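Local coordinates for protein cyclohexadienyl dehydratase (Synthetic construct, PDB 5JOS) that probably catalyses the decarboxylating dehydration of prephenate and of arogenate in phenylalanine biosynthesis, on a periplasmic solute-binding protein scaffold, at residues 73-78 / 98-103. Sequence-based numbering, arbitrary orientation.
Sequences TLMSDL and KKADFS
Met75 and Leu78 of the short helix 74-79 meet Lys99 and Ala100 in a small, purely apolar contact, formed on the link between helix 94-97 and strand 101-102. That strand is an edge strand of a three-stranded antiparallel sheet and pairs with strand 205-213, Asp101 bonding through the backbone to Met213 and Ser103 to Tyr211. Through Met75 and Leu78, helix 74-79 packs on the link before this outer strand, in the solute-binding fold of family 3.

The methyl group of Ala100 is the meeting point. Leu78 touches it with one branch, CD2 standing 3.6 Å from Ala100 CB, while Met75 arrives with the end of its chain, CE lying 3.9 Å from the same CB. Met75 and Leu78 are three residues apart, so a single helical turn brings both side chains to the face that looks at Ala100. Met75 does not extend straight out: bends at chi2 (-47°) and chi3 (-52°) fold the thioether and carry its terminal methyl to the second segment. That methyl also reaches the root of Lys99, with Met75 CE 3.8 Å from Lys99 CB, and the two chains cross at about a right angle. Lys99 thus contributes aliphatic carbon here, while its ammonium end, NZ, lies well away from the thioether methyl.

Met212 of strand 205-213 touches Leu74, Met75 and Ala100, and Pro214 and Phe83 pack on Leu78, continuing the apolar layer beyond the two segments.

No hydrogen bond joins the two segments, and just 155 Å² is buried between them. Leu78 and Ala100 are buried, whereas Lys99 stays at the solvent-exposed margin. Cohesion across this join probably rests on van der Waals contact and the partial burial of carbon, which impose little directional constraint.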
# COMPACT_ATOMS: atom_id res chain seq x y z
N THR A 73 17.30 -4.76 8.93
CA THR A 73 17.99 -5.90 8.32
C THR A 73 17.25 -6.46 7.13
O THR A 73 17.58 -7.52 6.62
CB THR A 73 18.07 -7.04 9.35
OG1 THR A 73 16.75 -7.33 9.78
CG2 THR A 73 18.94 -6.63 10.53
N LEU A 74 16.23 -5.76 6.67
CA LEU A 74 15.40 -6.31 5.61
C LEU A 74 16.22 -6.63 4.36
O LEU A 74 16.03 -7.66 3.70
CB LEU A 74 14.41 -5.26 5.20
CG LEU A 74 13.42 -5.55 4.10
CD1 LEU A 74 12.47 -6.69 4.54
CD2 LEU A 74 12.59 -4.32 3.74
N MET A 75 17.09 -5.69 4.00
CA MET A 75 17.77 -5.80 2.73
C MET A 75 18.85 -6.84 2.87
O MET A 75 19.02 -7.62 1.94
CB MET A 75 18.36 -4.45 2.24
CG MET A 75 17.32 -3.32 1.99
SD MET A 75 15.92 -4.02 1.00
CE MET A 75 16.93 -4.76 -0.36
N SER A 76 19.58 -6.85 3.99
CA SER A 76 20.68 -7.83 4.10
C SER A 76 20.12 -9.24 4.31
O SER A 76 20.66 -10.18 3.74
CB SER A 76 21.72 -7.44 5.17
OG SER A 76 21.04 -7.33 6.37
N ASP A 77 19.04 -9.40 5.08
CA ASP A 77 18.36 -10.70 5.17
C ASP A 77 17.94 -11.20 3.80
O ASP A 77 18.18 -12.35 3.42
CB ASP A 77 17.12 -10.65 6.06
CG ASP A 77 17.48 -10.52 7.50
OD1 ASP A 77 18.68 -10.62 7.82
OD2 ASP A 77 16.60 -10.22 8.30
N LEU A 78 17.36 -10.32 3.02
CA LEU A 78 16.96 -10.72 1.68
C LEU A 78 18.18 -11.17 0.88
O LEU A 78 18.16 -12.19 0.22
CB LEU A 78 16.26 -9.58 0.96
CG LEU A 78 15.81 -9.91 -0.48
CD1 LEU A 78 14.78 -11.01 -0.43
CD2 LEU A 78 15.22 -8.76 -1.25
N LYS A 98 17.86 -0.98 -5.75
CA LYS A 98 19.24 -1.24 -6.07
C LYS A 98 19.69 -2.63 -5.68
O LYS A 98 20.61 -3.17 -6.25
CB LYS A 98 20.15 -0.23 -5.36
CG LYS A 98 20.27 1.04 -6.18
CD LYS A 98 20.89 2.18 -5.38
CE LYS A 98 22.27 1.84 -4.87
NZ LYS A 98 23.03 3.10 -4.55
N LYS A 99 19.08 -3.20 -4.69
CA LYS A 99 19.57 -4.42 -4.14
C LYS A 99 18.53 -5.50 -4.23
O LYS A 99 18.80 -6.56 -3.69
CB LYS A 99 19.90 -4.24 -2.65
CG LYS A 99 20.86 -3.07 -2.33
CD LYS A 99 20.29 -2.30 -1.12
CE LYS A 99 20.99 -0.98 -0.82
NZ LYS A 99 22.33 -1.28 -0.27
N ALA A 100 17.37 -5.23 -4.85
CA ALA A 100 16.26 -6.22 -4.88
C ALA A 100 15.39 -5.98 -6.09
O ALA A 100 15.45 -4.93 -6.70
CB ALA A 100 15.42 -6.13 -3.65
N ASP A 101 14.66 -6.99 -6.52
CA ASP A 101 13.69 -6.81 -7.57
C ASP A 101 12.30 -6.65 -6.86
O ASP A 101 11.99 -7.30 -5.86
CB ASP A 101 13.61 -8.06 -8.46
CG ASP A 101 14.71 -8.19 -9.53
OD1 ASP A 101 15.22 -7.14 -9.98
OD2 ASP A 101 15.03 -9.38 -9.91
N PHE A 102 11.43 -5.85 -7.42
CA PHE A 102 10.06 -5.73 -6.95
C PHE A 102 9.06 -6.28 -7.98
O PHE A 102 9.23 -6.07 -9.16
CB PHE A 102 9.78 -4.26 -6.71
CG PHE A 102 10.26 -3.76 -5.38
CD1 PHE A 102 9.46 -3.84 -4.29
CD2 PHE A 102 11.47 -3.15 -5.27
CE1 PHE A 102 9.83 -3.33 -3.08
CE2 PHE A 102 11.89 -2.65 -4.03
CZ PHE A 102 11.07 -2.73 -2.95
N SER A 103 8.04 -6.97 -7.49
CA SER A 103 6.83 -7.20 -8.23
C SER A 103 6.24 -5.93 -8.77
O SER A 103 6.51 -4.88 -8.28
CB SER A 103 5.78 -7.85 -7.32
OG SER A 103 5.16 -7.00 -6.41